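Local structure of Lmo2184 protein (5JOQ) at residues D103-S106 against G107-A111; G174-G177 against S178-V181. The protein probably binds heme as the substrate-binding lipoprotein of an ABC transporter at the cell membrane. All coordinates share one frame; numbering follows the deposited sequence.

Contact 1: residues D103-S106 against G107-A111; sequences DLKS and GFEGA
S106 O accepts G110 N at 2.8 Å near the end of helix 101-110, the helix of a beta-alpha-beta unit between the parallel strands 93-97 and 115-118. It is the last of three successive i to i+4 bonds that hold this part of the helix: F108 N reaches L104 O at 3.3 Å in an almost straight line (177°), and E109 N meets K105 O at 3.0 Å. On the inner side the F108 ring lies beside the preceding turn, its CE2 3.8 Å from L104 CB, and the F108 side chain also touches L83, V94 and A115. On the outer side K105 and E109 run side by side in the same direction. K105 CG is anti to the backbone N (chi1 176°), and the chain bends at chi3, which lays methylene rather than ammonium along the carboxylate: K105 CG is 3.8 Å from E109 OE2, but K105 NZ stays 5.5 Å from that oxygen and forms a salt bridge with E101. Just before the three bonds the series is interrupted. There a water donates to D103 O and accepts from G107 N, 2.9 Å from that nitrogen, bridging the two in place of a direct bond.

Contact 2: residues G174-G177 against S178-V181; sequences GVPG and SYLV
Y179 lays its ring across the backbone of G174-P176, and S178 reaches back to V175: both residues meet the same carbonyl, in different ways. The frame is a type II beta turn from V175 to S178, in which P176 takes the second position and G177 the third, where a positive phi (85°) suits glycine. S178 N closes the turn on V175 O at 2.9 Å. The serine hydroxyl is less certain. In the conformer given here, one of two, a chi1 of 49° sets OG between the backbone N and the carbonyl carbon, folded back over the turn and 3.2 Å from V175 O; this would be a second bond to that oxygen, but the proton has another acceptor within reach.

The Y179 ring presents a face to V175 O, which sits above the ring centre, 3.7 Å from the plane. The rest of the aromatic group is spread along the same backbone. Y179 CE1 lies 3.6 Å from G174 O, Y179 CE2 rests 3.7 Å from P176 CA, and Y179 OH ends alongside the proline ring, with P176 CG 3.8 Å away. Proline and tyrosine thus cross at a slant. V175 N is buried here without a polar partner in the model.

Helix 233-245 borders the turn, F239 touching both V175 and P176, while S178 packs on P176 of a second subunit. Beyond the turn, L180 and M173 join by backbone hydrogen bonding as strand 180-182 runs antiparallel to strand 168-173; Y179 rests against L172 of that strand.

Followed from the N terminus, the chain first makes contact 1 within the helix linking parallel strands 93-97 and 115-118, so this contact closes no loop beyond successive helical turns. The chain then passes through helices 123-136 and 140-161 before strand 168-173 leads into contact 2, which closes the short connection to its antiparallel partner 180-182. The two are in series, neither nested nor crossed. The centres of contact 1 and contact 2 lie about 29 Å apart. One belongs to the parallel sheet of strands 37-39, 93-97 and 115-118, the other to the mixed sheet that holds 168-173 and 180-182. Both also meet a second subunit: D103 forms a salt bridge to its K237, and V175 packs on its F239.

Contact 1: residues D103-S106 against G107-A111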
loop_
_atom_site.group_PDB
_atom_site.type_symbol
_atom_site.label_atom_id
_atom_site.label_comp_id
_atom_site.label_asym_id
_atom_site.label_seq_id
_atom_site.Cartn_x
_atom_site.Cartn_y
_atom_site.Cartn_z
ATOM N N ASP A 103 14.323 3.382 -16.830
ATOM C CA ASP A 103 14.741 3.624 -15.475
ATOM C C ASP A 103 16.117 3.091 -15.081
ATOM O O ASP A 103 16.858 3.756 -14.401
ATOM C CB ASP A 103 13.735 3.035 -14.497
ATOM C CG ASP A 103 12.442 3.807 -14.459
ATOM O OD1 ASP A 103 12.392 4.889 -15.054
ATOM O OD2 ASP A 103 11.492 3.315 -13.842
ATOM N N LEU A 104 16.422 1.870 -15.499
ATOM C CA LEU A 104 17.649 1.200 -15.079
ATOM C C LEU A 104 18.853 1.083 -15.987
ATOM O O LEU A 104 19.925 0.744 -15.512
ATOM C CB LEU A 104 17.298 -0.221 -14.639
ATOM C CG LEU A 104 16.080 -0.420 -13.761
ATOM C CD1 LEU A 104 15.816 -1.878 -13.435
ATOM C CD2 LEU A 104 16.249 0.398 -12.504
ATOM N N LYS A 105 18.692 1.352 -17.268
ATOM C CA LYS A 105 19.785 1.147 -18.180
ATOM C C LYS A 105 21.049 1.929 -17.855
ATOM O O LYS A 105 22.121 1.365 -17.880
ATOM C CB LYS A 105 19.358 1.464 -19.609
ATOM C CG LYS A 105 20.497 1.347 -20.594
ATOM C CD LYS A 105 20.035 1.200 -22.026
ATOM C CE LYS A 105 19.051 2.283 -22.395
ATOM N NZ LYS A 105 18.678 2.188 -23.832
ATOM N N SER A 106 20.915 3.203 -17.525
ATOM C CA SER A 106 22.106 4.019 -17.246
ATOM C C SER A 106 22.890 3.486 -16.057
ATOM O O SER A 106 24.129 3.446 -16.084
ATOM C CB SER A 106 21.712 5.469 -16.973
ATOM O OG SER A 106 21.014 6.019 -18.063
ATOM N N GLY A 107 22.188 3.122 -14.974
ATOM C CA GLY A 107 22.880 2.604 -13.802
ATOM C C GLY A 107 23.711 1.372 -14.108
ATOM O O GLY A 107 24.877 1.280 -13.715
ATOM N N PHE A 108 23.111 0.388 -14.790
ATOM C CA PHE A 108 23.866 -0.791 -15.209
ATOM C C PHE A 108 25.094 -0.415 -16.047
ATOM O O PHE A 108 26.208 -0.889 -15.792
ATOM C CB PHE A 108 22.948 -1.753 -15.988
ATOM C CG PHE A 108 21.880 -2.405 -15.143
ATOM C CD1 PHE A 108 22.150 -2.822 -13.842
ATOM C CD2 PHE A 108 20.605 -2.630 -15.659
ATOM C CE1 PHE A 108 21.157 -3.429 -13.056
ATOM C CE2 PHE A 108 19.603 -3.256 -14.877
ATOM C CZ PHE A 108 19.880 -3.633 -13.575
ATOM N N GLU A 109 24.904 0.415 -17.076
ATOM C CA GLU A 109 26.032 0.832 -17.911
ATOM C C GLU A 109 27.108 1.505 -17.079
ATOM O O GLU A 109 28.302 1.221 -17.233
ATOM C CB GLU A 109 25.561 1.782 -19.007
ATOM C CG GLU A 109 24.795 1.101 -20.122
ATOM C CD GLU A 109 24.179 2.088 -21.112
ATOM O OE1 GLU A 109 23.997 3.276 -20.758
ATOM O OE2 GLU A 109 23.867 1.670 -22.244
ATOM N N GLY A 110 26.698 2.409 -16.191
ATOM C CA GLY A 110 27.654 3.075 -15.327
ATOM C C GLY A 110 28.439 2.104 -14.468
ATOM O O GLY A 110 29.620 2.318 -14.199
ATOM N N ALA A 111 27.800 1.017 -14.034
ATOM C CA ALA A 111 28.462 0.023 -13.200
ATOM C C ALA A 111 29.194 -1.036 -14.018
ATOM O O ALA A 111 29.727 -1.990 -13.439
ATOM C CB ALA A 111 27.449 -0.651 -12.270
HETATM O O HOH W 1 19.516 3.937 -14.176
#

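Contact 2: residues G174-G177 against S178-V181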
loop_
_atom_site.group_PDB
_atom_site.type_symbol
_atom_site.label_atom_id
_atom_site.label_comp_id
_atom_site.label_asym_id
_atom_site.label_seq_id
_atom_site.Cartn_x
_atom_site.Cartn_y
_atom_site.Cartn_z
ATOM N N GLY A 174 -4.491 1.959 -12.130
ATOM C CA GLY A 174 -4.120 3.088 -11.285
ATOM C C GLY A 174 -5.012 3.236 -10.066
ATOM O O GLY A 174 -5.553 2.236 -9.576
ATOM N N VAL A 175 -5.200 4.474 -9.600
ATOM C CA VAL A 175 -5.961 4.786 -8.394
ATOM C C VAL A 175 -6.916 5.934 -8.710
ATOM O O VAL A 175 -6.759 6.646 -9.720
ATOM C CB VAL A 175 -5.030 5.143 -7.204
ATOM C CG1 VAL A 175 -4.009 4.025 -6.972
ATOM C CG2 VAL A 175 -4.311 6.442 -7.457
ATOM N N PRO A 176 -7.918 6.152 -7.851
ATOM C CA PRO A 176 -8.936 7.170 -8.136
ATOM C C PRO A 176 -8.304 8.496 -8.518
ATOM O O PRO A 176 -7.305 8.914 -7.935
ATOM C CB PRO A 176 -9.711 7.275 -6.810
ATOM C CG PRO A 176 -9.575 5.921 -6.207
ATOM C CD PRO A 176 -8.179 5.457 -6.579
ATOM N N GLY A 177 -8.872 9.140 -9.542
ATOM C CA GLY A 177 -8.358 10.411 -10.029
ATOM C C GLY A 177 -7.224 10.317 -11.025
ATOM O O GLY A 177 -6.965 11.293 -11.742
ATOM N N SER A 178 -6.545 9.168 -11.135
ATOM C CA SER A 178 -5.398 9.096 -12.039
ATOM C C SER A 178 -5.376 7.812 -12.874
ATOM O O SER A 178 -4.305 7.395 -13.329
ATOM C CB SER A 178 -4.083 9.233 -11.258
ATOM O OG SER A 178 -4.060 8.353 -10.139
ATOM N N TYR A 179 -6.537 7.190 -13.116
ATOM C CA TYR A 179 -6.581 5.944 -13.884
ATOM C C TYR A 179 -6.013 6.166 -15.279
ATOM O O TYR A 179 -6.386 7.133 -15.955
ATOM C CB TYR A 179 -8.013 5.438 -14.026
ATOM C CG TYR A 179 -8.617 4.976 -12.730
ATOM C CD1 TYR A 179 -8.126 3.846 -12.080
ATOM C CD2 TYR A 179 -9.697 5.665 -12.164
ATOM C CE1 TYR A 179 -8.701 3.403 -10.881
ATOM C CE2 TYR A 179 -10.284 5.220 -10.990
ATOM C CZ TYR A 179 -9.770 4.107 -10.337
ATOM O OH TYR A 179 -10.331 3.675 -9.159
ATOM N N LEU A 180 -5.138 5.256 -15.713
ATOM C CA LEU A 180 -4.697 5.173 -17.102
ATOM C C LEU A 180 -5.564 4.180 -17.875
ATOM O O LEU A 180 -5.961 3.145 -17.342
ATOM C CB LEU A 180 -3.248 4.690 -17.183
ATOM C CG LEU A 180 -2.233 5.689 -16.598
ATOM C CD1 LEU A 180 -0.866 5.033 -16.503
ATOM C CD2 LEU A 180 -2.136 6.909 -17.507
ATOM N N VAL A 181 -5.791 4.472 -19.160
ATOM C CA VAL A 181 -6.419 3.503 -20.061
ATOM C C VAL A 181 -5.347 2.565 -20.605
ATOM O O VAL A 181 -4.298 3.023 -21.069
ATOM C CB VAL A 181 -7.137 4.231 -21.196
ATOM C CG1 VAL A 181 -7.739 3.214 -22.160
ATOM C CG2 VAL A 181 -8.235 5.112 -20.607
HETATM O O HOH W 2 -5.452 10.683 -8.277
#